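PDB 5TXE: lasso peptide isopeptidase AtxE2 from Asticcacaulis excentricus, which hydrolyses the isopeptide bond of the threaded lasso peptides astexin-2 and astexin-3, converting them to linear peptides. Local coordinates for residues I631-E636 with R646-N651; L455-A460 with R652-F657; T282-R287 with D337-V342; Y317-E322 with G349-C354. The protein carries 1 engineered substitution. One frame throughout, in Å; residues are numbered along the deposited sequence.

Contact 1 of 4, residues I631-E636 with R646-N651; sequences IIYPNE and RLAVYN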
# COMPACT_ATOMS: atom_id res chain seq x y z
N ILE A 631 -9.29 19.32 -8.54
CA ILE A 631 -9.01 18.74 -9.82
C ILE A 631 -9.68 17.42 -9.82
O ILE A 631 -9.62 16.71 -8.85
CB ILE A 631 -7.53 18.49 -10.04
CG1 ILE A 631 -6.70 19.75 -9.79
CG2 ILE A 631 -7.24 17.99 -11.45
CD1 ILE A 631 -6.93 20.94 -10.75
N ILE A 632 -10.31 17.04 -10.93
CA ILE A 632 -10.97 15.75 -11.01
C ILE A 632 -10.34 14.89 -12.08
O ILE A 632 -10.17 15.36 -13.20
CB ILE A 632 -12.46 16.00 -11.34
CG1 ILE A 632 -13.07 16.73 -10.16
CG2 ILE A 632 -13.23 14.67 -11.58
CD1 ILE A 632 -14.28 17.46 -10.58
N TYR A 633 -10.09 13.61 -11.79
CA TYR A 633 -9.56 12.67 -12.78
C TYR A 633 -10.56 11.58 -13.12
O TYR A 633 -11.07 10.90 -12.20
CB TYR A 633 -8.26 12.03 -12.20
CG TYR A 633 -7.09 12.98 -12.03
CD1 TYR A 633 -6.95 13.78 -10.91
CD2 TYR A 633 -6.15 13.09 -12.98
CE1 TYR A 633 -5.90 14.66 -10.77
CE2 TYR A 633 -5.10 13.98 -12.86
CZ TYR A 633 -4.97 14.76 -11.76
OH TYR A 633 -3.84 15.59 -11.68
N PRO A 634 -10.80 11.32 -14.41
CA PRO A 634 -11.80 10.34 -14.78
C PRO A 634 -11.38 8.90 -14.65
O PRO A 634 -10.20 8.55 -14.86
CB PRO A 634 -12.08 10.65 -16.25
CG PRO A 634 -10.75 11.20 -16.73
CD PRO A 634 -10.22 11.99 -15.57
N ASN A 635 -12.36 8.04 -14.33
CA ASN A 635 -12.15 6.62 -14.20
C ASN A 635 -10.92 6.29 -13.28
O ASN A 635 -10.04 5.50 -13.65
CB ASN A 635 -11.97 5.99 -15.58
CG ASN A 635 -11.99 4.47 -15.51
OD1 ASN A 635 -12.52 3.91 -14.57
ND2 ASN A 635 -11.35 3.80 -16.43
N GLU A 636 -10.91 6.86 -12.07
CA GLU A 636 -9.84 6.67 -11.16
C GLU A 636 -10.38 6.16 -9.84
O GLU A 636 -11.57 6.09 -9.64
CB GLU A 636 -9.10 7.95 -10.91
CG GLU A 636 -8.05 8.26 -11.94
CD GLU A 636 -6.89 7.27 -11.90
OE1 GLU A 636 -6.90 6.38 -11.03
OE2 GLU A 636 -5.99 7.38 -12.77
N ARG A 646 -0.98 10.03 -12.94
CA ARG A 646 0.02 10.12 -11.87
C ARG A 646 1.03 11.16 -12.21
O ARG A 646 1.39 11.98 -11.37
CB ARG A 646 0.68 8.78 -11.65
CG ARG A 646 1.90 8.79 -10.69
CD ARG A 646 2.21 7.40 -10.12
NE ARG A 646 1.27 7.08 -9.05
CZ ARG A 646 0.24 6.25 -9.14
NH1 ARG A 646 0.00 5.49 -10.24
NH2 ARG A 646 -0.58 6.16 -8.11
N LEU A 647 1.50 11.18 -13.46
CA LEU A 647 2.47 12.17 -13.84
C LEU A 647 1.95 13.58 -13.70
O LEU A 647 2.65 14.49 -13.30
CB LEU A 647 2.96 11.90 -15.28
CG LEU A 647 3.97 12.93 -15.81
CD1 LEU A 647 5.19 12.97 -14.94
CD2 LEU A 647 4.40 12.60 -17.25
N ALA A 648 0.68 13.77 -14.07
CA ALA A 648 0.05 15.07 -14.00
C ALA A 648 -0.15 15.49 -12.55
O ALA A 648 0.04 16.62 -12.22
CB ALA A 648 -1.28 15.00 -14.71
N VAL A 649 -0.47 14.55 -11.68
CA VAL A 649 -0.54 14.82 -10.26
C VAL A 649 0.84 15.27 -9.70
O VAL A 649 0.94 16.30 -9.04
CB VAL A 649 -1.02 13.57 -9.53
CG1 VAL A 649 -0.87 13.73 -8.00
CG2 VAL A 649 -2.48 13.36 -9.83
N TYR A 650 1.89 14.48 -9.98
CA TYR A 650 3.26 14.84 -9.62
C TYR A 650 3.58 16.26 -10.03
O TYR A 650 4.06 17.06 -9.22
CB TYR A 650 4.27 13.95 -10.33
CG TYR A 650 4.45 12.53 -9.85
CD1 TYR A 650 3.84 12.02 -8.69
CD2 TYR A 650 5.30 11.67 -10.54
CE1 TYR A 650 4.03 10.69 -8.29
CE2 TYR A 650 5.54 10.37 -10.12
CZ TYR A 650 4.93 9.89 -8.99
OH TYR A 650 5.25 8.62 -8.63
N ASN A 651 3.32 16.59 -11.29
CA ASN A 651 3.73 17.90 -11.81
C ASN A 651 2.95 19.05 -11.24
O ASN A 651 3.51 20.11 -10.96
CB ASN A 651 3.60 17.94 -13.31
CG ASN A 651 4.75 17.25 -13.99
OD1 ASN A 651 5.87 17.36 -13.56
ND2 ASN A 651 4.49 16.57 -15.07

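Contact 2 of 4, residues L455-A460 with R652-F657; sequences LPLATA and RTIDWF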
# COMPACT_ATOMS: atom_id res chain seq x y z
N LEU A 455 11.60 12.43 -4.45
CA LEU A 455 12.89 12.81 -4.99
C LEU A 455 12.76 13.99 -5.93
O LEU A 455 13.53 14.92 -5.82
CB LEU A 455 13.58 11.58 -5.64
CG LEU A 455 13.78 10.34 -4.70
CD1 LEU A 455 14.47 9.17 -5.43
CD2 LEU A 455 14.61 10.73 -3.49
N PRO A 456 11.76 13.99 -6.87
CA PRO A 456 11.57 15.18 -7.65
C PRO A 456 11.32 16.45 -6.85
O PRO A 456 11.79 17.51 -7.24
CB PRO A 456 10.39 14.82 -8.53
CG PRO A 456 10.46 13.33 -8.66
CD PRO A 456 10.88 12.89 -7.31
N LEU A 457 10.62 16.37 -5.71
CA LEU A 457 10.46 17.57 -4.88
C LEU A 457 11.83 18.07 -4.35
O LEU A 457 12.12 19.28 -4.34
CB LEU A 457 9.54 17.30 -3.69
CG LEU A 457 8.04 17.41 -3.97
CD1 LEU A 457 7.16 16.81 -2.89
CD2 LEU A 457 7.66 18.84 -4.19
N ALA A 458 12.66 17.15 -3.88
CA ALA A 458 13.99 17.53 -3.45
C ALA A 458 14.79 18.12 -4.63
O ALA A 458 15.44 19.12 -4.48
CB ALA A 458 14.71 16.35 -2.87
N THR A 459 14.73 17.49 -5.79
CA THR A 459 15.38 18.01 -6.95
C THR A 459 14.94 19.44 -7.24
O THR A 459 15.71 20.25 -7.71
CB THR A 459 15.14 17.09 -8.14
OG1 THR A 459 15.77 15.82 -7.89
CG2 THR A 459 15.67 17.71 -9.40
N ALA A 460 13.71 19.78 -6.93
CA ALA A 460 13.23 21.13 -7.17
C ALA A 460 13.60 22.12 -6.11
O ALA A 460 13.11 23.26 -6.17
CB ALA A 460 11.72 21.11 -7.30
N ARG A 652 1.64 18.87 -11.04
CA ARG A 652 0.88 19.94 -10.50
C ARG A 652 1.21 20.15 -9.01
O ARG A 652 1.11 21.25 -8.48
CB ARG A 652 -0.61 19.66 -10.70
CG ARG A 652 -1.47 20.87 -10.39
CD ARG A 652 -2.95 20.53 -10.57
NE ARG A 652 -3.39 20.51 -11.97
CZ ARG A 652 -3.65 19.42 -12.68
NH1 ARG A 652 -3.48 18.26 -12.19
NH2 ARG A 652 -4.05 19.53 -13.93
N THR A 653 1.50 19.07 -8.30
CA THR A 653 1.80 19.20 -6.92
C THR A 653 3.16 19.92 -6.73
O THR A 653 3.27 20.77 -5.86
CB THR A 653 1.84 17.83 -6.26
OG1 THR A 653 0.51 17.43 -6.05
CG2 THR A 653 2.54 17.90 -4.92
N ILE A 654 4.14 19.63 -7.58
CA ILE A 654 5.40 20.39 -7.57
C ILE A 654 5.14 21.84 -7.92
O ILE A 654 5.64 22.74 -7.25
CB ILE A 654 6.43 19.78 -8.50
CG1 ILE A 654 6.89 18.48 -7.92
CG2 ILE A 654 7.65 20.67 -8.67
CD1 ILE A 654 7.66 17.62 -8.90
N ASP A 655 4.35 22.09 -8.95
CA ASP A 655 4.10 23.46 -9.34
C ASP A 655 3.42 24.21 -8.18
O ASP A 655 3.67 25.39 -7.94
CB ASP A 655 3.16 23.55 -10.54
CG ASP A 655 3.76 23.06 -11.85
OD1 ASP A 655 4.97 22.79 -11.92
OD2 ASP A 655 2.99 22.90 -12.84
N TRP A 656 2.51 23.53 -7.52
CA TRP A 656 1.74 24.17 -6.48
C TRP A 656 2.66 24.63 -5.36
O TRP A 656 2.56 25.77 -4.91
CB TRP A 656 0.70 23.22 -5.94
CG TRP A 656 -0.17 23.67 -4.86
CD1 TRP A 656 -0.06 23.32 -3.56
CD2 TRP A 656 -1.37 24.40 -4.97
NE1 TRP A 656 -1.09 23.82 -2.83
CE2 TRP A 656 -1.92 24.51 -3.67
CE3 TRP A 656 -2.02 25.02 -6.03
CZ2 TRP A 656 -3.06 25.21 -3.41
CZ3 TRP A 656 -3.22 25.70 -5.75
CH2 TRP A 656 -3.75 25.75 -4.48
N PHE A 657 3.49 23.71 -4.86
CA PHE A 657 4.43 24.08 -3.80
C PHE A 657 5.49 25.11 -4.24
O PHE A 657 5.82 26.02 -3.48
CB PHE A 657 5.04 22.87 -3.19
CG PHE A 657 4.10 22.10 -2.28
CD1 PHE A 657 3.42 22.73 -1.30
CD2 PHE A 657 3.86 20.78 -2.50
CE1 PHE A 657 2.52 22.04 -0.51
CE2 PHE A 657 2.99 20.06 -1.70
CZ PHE A 657 2.35 20.69 -0.68

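Contact 3 of 4, residues T282-R287 with D337-V342; sequences TTLVAR and DALKPV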
# COMPACT_ATOMS: atom_id res chain seq x y z
N THR A 282 4.02 -11.13 20.45
CA THR A 282 4.01 -12.56 20.22
C THR A 282 5.40 -13.02 20.49
O THR A 282 6.36 -12.22 20.41
CB THR A 282 3.65 -12.92 18.77
OG1 THR A 282 4.73 -12.55 17.88
CG2 THR A 282 2.39 -12.23 18.36
N THR A 283 5.49 -14.32 20.78
CA THR A 283 6.72 -14.98 21.10
C THR A 283 6.75 -16.30 20.32
O THR A 283 5.74 -16.99 20.26
CB THR A 283 6.81 -15.33 22.62
OG1 THR A 283 6.71 -14.14 23.42
CG2 THR A 283 8.10 -15.98 22.93
N LEU A 284 7.91 -16.64 19.78
CA LEU A 284 8.17 -17.93 19.23
C LEU A 284 7.99 -19.08 20.24
O LEU A 284 8.54 -19.02 21.35
CB LEU A 284 9.60 -17.99 18.80
CG LEU A 284 9.98 -19.27 18.07
CD1 LEU A 284 9.24 -19.37 16.75
CD2 LEU A 284 11.47 -19.25 17.82
N VAL A 285 7.23 -20.10 19.84
CA VAL A 285 7.04 -21.32 20.65
C VAL A 285 7.39 -22.58 19.84
O VAL A 285 7.24 -22.63 18.61
CB VAL A 285 5.65 -21.48 21.29
CG1 VAL A 285 5.09 -20.16 21.80
CG2 VAL A 285 4.67 -22.10 20.33
N ALA A 286 7.92 -23.57 20.55
CA ALA A 286 8.30 -24.85 19.97
C ALA A 286 7.57 -26.01 20.67
O ALA A 286 7.54 -26.08 21.91
CB ALA A 286 9.80 -25.02 20.09
N ARG A 287 6.95 -26.89 19.87
CA ARG A 287 6.31 -28.11 20.34
C ARG A 287 6.98 -29.32 19.68
O ARG A 287 7.07 -29.35 18.45
CB ARG A 287 4.82 -28.11 19.97
CG ARG A 287 3.98 -26.99 20.56
CD ARG A 287 2.57 -26.97 19.97
NE ARG A 287 1.94 -28.29 20.03
CZ ARG A 287 1.18 -28.76 21.03
NH1 ARG A 287 0.90 -28.02 22.11
NH2 ARG A 287 0.69 -30.00 20.94
N ASP A 337 17.56 -27.33 17.61
CA ASP A 337 17.70 -28.02 18.90
C ASP A 337 17.31 -27.16 20.10
O ASP A 337 16.76 -27.65 21.07
CB ASP A 337 19.17 -28.47 19.08
CG ASP A 337 19.52 -29.68 18.20
OD1 ASP A 337 18.58 -30.34 17.68
OD2 ASP A 337 20.74 -29.99 18.05
N ALA A 338 17.62 -25.87 20.04
CA ALA A 338 17.48 -24.97 21.17
C ALA A 338 16.68 -23.73 20.78
O ALA A 338 16.07 -23.68 19.70
CB ALA A 338 18.88 -24.59 21.66
N LEU A 339 16.69 -22.74 21.67
CA LEU A 339 16.02 -21.44 21.46
C LEU A 339 16.97 -20.26 21.65
O LEU A 339 16.75 -19.39 22.50
CB LEU A 339 14.84 -21.33 22.40
CG LEU A 339 13.79 -22.38 22.08
CD1 LEU A 339 12.72 -22.40 23.14
CD2 LEU A 339 13.15 -22.15 20.71
N LYS A 340 18.02 -20.27 20.83
CA LYS A 340 19.08 -19.27 20.83
C LYS A 340 19.25 -18.63 19.44
O LYS A 340 20.21 -18.94 18.75
CB LYS A 340 20.43 -19.92 21.21
CG LYS A 340 20.75 -20.06 22.70
CD LYS A 340 19.93 -19.21 23.67
CE LYS A 340 20.64 -19.10 25.02
NZ LYS A 340 19.79 -18.39 26.02
N PRO A 341 18.36 -17.72 19.05
CA PRO A 341 18.50 -17.09 17.73
C PRO A 341 19.67 -16.15 17.65
O PRO A 341 19.97 -15.48 18.60
CB PRO A 341 17.20 -16.36 17.53
CG PRO A 341 16.58 -16.26 18.86
CD PRO A 341 17.11 -17.36 19.72
N VAL A 342 20.35 -16.15 16.51
CA VAL A 342 21.45 -15.25 16.23
C VAL A 342 21.12 -14.37 15.00
O VAL A 342 20.70 -14.89 13.95
CB VAL A 342 22.73 -16.04 15.95
CG1 VAL A 342 23.88 -15.10 15.62
CG2 VAL A 342 23.06 -16.90 17.17

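Contact 4 of 4, residues Y317-E322 with G349-C354; sequences YFLRRE and GLLQGC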
# COMPACT_ATOMS: atom_id res chain seq x y z
N TYR A 317 14.82 -20.08 10.39
CA TYR A 317 15.14 -18.70 10.06
C TYR A 317 13.90 -17.84 10.23
O TYR A 317 12.80 -18.29 9.98
CB TYR A 317 15.61 -18.58 8.64
CG TYR A 317 16.70 -19.51 8.24
CD1 TYR A 317 18.03 -19.20 8.47
CD2 TYR A 317 16.40 -20.70 7.56
CE1 TYR A 317 19.04 -20.06 8.07
CE2 TYR A 317 17.41 -21.55 7.13
CZ TYR A 317 18.73 -21.26 7.38
OH TYR A 317 19.73 -22.17 6.96
N PHE A 318 14.08 -16.61 10.70
CA PHE A 318 12.97 -15.71 10.78
C PHE A 318 13.27 -14.23 10.61
O PHE A 318 14.41 -13.79 10.81
CB PHE A 318 12.14 -15.95 12.04
CG PHE A 318 12.86 -15.74 13.33
CD1 PHE A 318 13.00 -14.47 13.85
CD2 PHE A 318 13.31 -16.82 14.08
CE1 PHE A 318 13.60 -14.26 15.07
CE2 PHE A 318 13.91 -16.61 15.32
CZ PHE A 318 14.06 -15.33 15.81
N LEU A 319 12.24 -13.51 10.21
CA LEU A 319 12.31 -12.06 10.01
C LEU A 319 11.54 -11.35 11.07
O LEU A 319 10.55 -11.88 11.60
CB LEU A 319 11.61 -11.66 8.71
CG LEU A 319 12.38 -11.89 7.42
CD1 LEU A 319 11.53 -11.51 6.22
CD2 LEU A 319 13.65 -11.07 7.44
N ARG A 320 11.95 -10.12 11.34
CA ARG A 320 11.15 -9.26 12.17
C ARG A 320 11.58 -7.81 12.01
O ARG A 320 12.60 -7.51 11.39
CB ARG A 320 11.27 -9.63 13.63
CG ARG A 320 12.66 -9.26 14.14
CD ARG A 320 13.07 -9.77 15.49
NE ARG A 320 12.24 -9.33 16.56
CZ ARG A 320 12.65 -8.58 17.57
NH1 ARG A 320 13.91 -8.15 17.66
NH2 ARG A 320 11.76 -8.26 18.49
N ARG A 321 10.77 -6.93 12.57
CA ARG A 321 11.13 -5.51 12.64
C ARG A 321 11.72 -5.19 13.98
O ARG A 321 11.33 -5.79 14.96
CB ARG A 321 9.88 -4.67 12.41
CG ARG A 321 9.44 -4.79 10.98
CD ARG A 321 7.96 -4.95 10.82
NE ARG A 321 7.64 -5.13 9.40
CZ ARG A 321 6.88 -4.32 8.66
NH1 ARG A 321 6.28 -3.26 9.19
NH2 ARG A 321 6.68 -4.60 7.37
N GLU A 322 12.68 -4.28 14.00
CA GLU A 322 13.33 -3.92 15.25
C GLU A 322 14.06 -2.56 15.13
O GLU A 322 13.99 -1.91 14.11
CB GLU A 322 14.32 -5.04 15.67
CG GLU A 322 15.42 -5.31 14.67
CD GLU A 322 16.34 -6.44 15.14
OE1 GLU A 322 15.82 -7.47 15.64
OE2 GLU A 322 17.58 -6.31 14.99
N GLY A 349 14.90 -0.62 5.21
CA GLY A 349 14.38 -1.23 4.01
C GLY A 349 13.41 -2.34 4.34
O GLY A 349 12.98 -2.51 5.48
N LEU A 350 13.07 -3.08 3.31
CA LEU A 350 12.12 -4.14 3.39
C LEU A 350 12.62 -5.32 2.60
O LEU A 350 13.28 -5.16 1.57
CB LEU A 350 10.78 -3.69 2.77
CG LEU A 350 10.10 -2.48 3.39
CD1 LEU A 350 9.03 -1.83 2.50
CD2 LEU A 350 9.50 -2.94 4.70
N LEU A 351 12.28 -6.51 3.08
CA LEU A 351 12.41 -7.74 2.31
C LEU A 351 11.04 -8.31 2.17
O LEU A 351 10.35 -8.51 3.15
CB LEU A 351 13.26 -8.77 3.04
CG LEU A 351 14.70 -8.44 3.28
CD1 LEU A 351 15.29 -9.59 4.09
CD2 LEU A 351 15.45 -8.28 1.98
N GLN A 352 10.64 -8.59 0.93
CA GLN A 352 9.28 -8.92 0.63
C GLN A 352 9.21 -10.23 -0.14
O GLN A 352 10.00 -10.46 -1.06
CB GLN A 352 8.72 -7.79 -0.24
CG GLN A 352 8.71 -6.44 0.47
CD GLN A 352 8.96 -5.28 -0.47
OE1 GLN A 352 9.72 -5.38 -1.43
NE2 GLN A 352 8.38 -4.15 -0.16
N GLY A 353 8.24 -11.06 0.18
CA GLY A 353 7.96 -12.24 -0.63
C GLY A 353 9.00 -13.35 -0.62
O GLY A 353 8.98 -14.25 -1.49
N CYS A 354 9.91 -13.27 0.34
CA CYS A 354 11.06 -14.15 0.37
C CYS A 354 10.67 -15.62 0.37
O CYS A 354 9.73 -16.04 1.04
CB CYS A 354 11.87 -13.91 1.63
SG CYS A 354 12.63 -12.28 1.89

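Contact 1 of 4, residues I631-E636 with R646-N651
Tyr633 and Val649 meet where the last strand of an alpha/beta-hydrolase sheet, 628-633, passes through the loop bearing His638 into the helix 643-662 that packs on that sheet. The packing is tight at the far end of the phenol. Val649 CG2 lies 3.2 Å from Tyr633 OH, and the same methyl is 3.4 Å from Tyr633 CZ, approaching neither squarely over the ring face nor at its edge. The valine torsion explains the approach: with CG1 anti to the backbone N (chi1 170°), CG2 is the branch presented to the tyrosine. Ala648, partly exposed, packs more loosely: its CB stands at the ring edge, near the plane, 4.0 Å from Tyr633 OH and 4.4 Å from Tyr633 CE2. No hydrogen bond links the two segments, yet the buried hydroxyl has a polar partner, Gln605 OE1 on the adjacent strand 602-607. Replacing the tyrosine by an alanine would probably open a gap beneath the helix beside Val649 and leave Gln605 without its phenolic mate. The loop between strand and helix is tied down by the carboxylate of Glu636, which bonds to the backbone N atoms of Trp641 and Gln642 and to the ring of His645. His638, a member of the charge relay system by inference, belongs to this same connection. Within the helix, the turn carrying Ala648 and Val649 is closed by Tyr650 N, which donates to Arg646 O at 2.9 Å.

Contact 2 of 4, residues L455-A460 with R652-F657
This is an apolar helix-to-helix contact on one side of the alpha/beta-hydrolase sheet, joining the short helix 454-459 to the long helix 643-662 near the end of that domain. The short helix comes just before strand 463-467. The two segments are nearly 200 residues apart in sequence, and their pairing is consistent with the helices A and F that share one side of the sheet in alpha/beta-hydrolases. The backbones come close, with 6.4 Å between Leu457 CA and Ile654 CA. Ile654 carries the meeting from the long helix, and each part of its branched side chain has its own neighbour. Its CD1 reaches Pro456 CB at 3.9 Å; its CG1 lies 3.8 Å from Leu457 CD2; its CG2 faces Ala460 CB more loosely, at 4.3 Å. The spread follows from a torsion that sets CG1 anti to the carbonyl carbon (chi1 -70°) and leaves CG2 pointing to the other flank. Leu457 and Ile654 run alongside in opposite senses rather than meeting head on. Pro40 of helix 40-44 touches both Pro456 and Ile654, adding a third apolar element, while Thr653 and Phe657 rest on Val547 of the sheet beneath. Within the short helix, Leu455 O accepts from both Thr459 N and Thr459 OG1, the hydroxyl sitting above the carbonyl plane. With no hydrogen bond or charge pair spanning the segments, their mutual attraction rests on dispersion and the burial of aliphatic surface, which gives close approach but no directional bond.

Contact 3 of 4, residues T282-R287 with D337-V342
Leu339 reaches from a hairpin loop of one blade of the beta-propeller domain to Leu284 and Ala286 on a strand of the preceding blade. Strand 283-288 lies in the four-stranded antiparallel blade 261-295, and residues 337-341 connect the last two strands, 328-335 and 342-347, of the next. The backbones stay well apart, 8.6 Å between Ala286 CA and Leu339 CA, so side chains alone bridge the gap. The two leucines use different rotamers. In Leu284, CG is anti to the backbone N (chi1 -174°), and the second torsion makes CD2 the extended methyl, projecting off the strand. In Leu339, CG lies instead beside the backbone N (chi1 -64°); here CD1 extends the chain and CD2 branches off it, and that branch does the touching. Ala286, two residues along from Leu284, offers its CB from the same strand face. The contact is loose and wholly apolar, with no hydrogen bond across it. Met334 touches both leucines, and Val294 also meets Leu339, so the small cluster draws on both blades. Nearby, Lys340 NZ forms a salt bridge with Glu298, which ties this loop also to the connection between strands 294-295 and 304-310. Across the two segments one methyl, Leu339 CD2, meets both neighbours: Leu284 CD2 is 4.4 Å from it, and Ala286 CB is 4.5 Å from it.

Contact 4 of 4, residues Y317-E322 with G349-C354
Strand residues of 317-322 and 349-354 face one another across a gap of 8.8 Å between Leu319 CA and Leu351 CA, with no hydrogen bond between the two backbones. Leu319 and Leu351 fill it, their side chains crossing at about a right angle. In Leu351 the second torsion, 176°, makes CD1 the extended tip, and this methyl comes within 4.0 Å of Leu319 CD2, the side branch of its partner. Such face-to-face apolar packing joins successive blades of a beta-propeller: strand 315-322 belongs to one antiparallel blade, while strand 350-357 is an outermost strand of the next. Trp308 and Leu331 from the first blade also touch Leu319. At the partly exposed end, Arg321 NH2 passes obliquely 4.2 Å from Leu350 CD2 while its charge is met by a salt bridge to Glu56. On the far side of strand 315-322, Arg320 NH1 bonds to Glu322 OE1 at 2.9 Å, bent to 139° at the hydrogen; the other carboxylate oxygen pairs with Arg343. Past the corner at Gly353, Cys354 SG is joined in a disulfide to Cys363 on strand 360-367.

Overall arrangement
The four contacts form two groups, one in each domain. Contacts 1 and 2 use successive turns of helix 643-662, their centres 15 Å apart, and touch where Tyr633 OH lies 2.7 Å from Arg652 NH1. Contacts 3 and 4 share the blade 304-347, with centres 17 Å apart and Pro341 CB packed 3.7 Å from Phe318 CZ. Between the groups, contacts 2 and 4 come nearest, about 14 Å between closest atoms. Of the four, contacts 1 and 4 lie nearest the annotated sites: the Tyr633 side chain is about 10 Å from that of Glu610, probably a member of the charge relay system, and the Arg321 side chain about 11 Å from that of the alkoxide-stabilising Tyr438. The nucleophile position is an engineered alanine, Ala527.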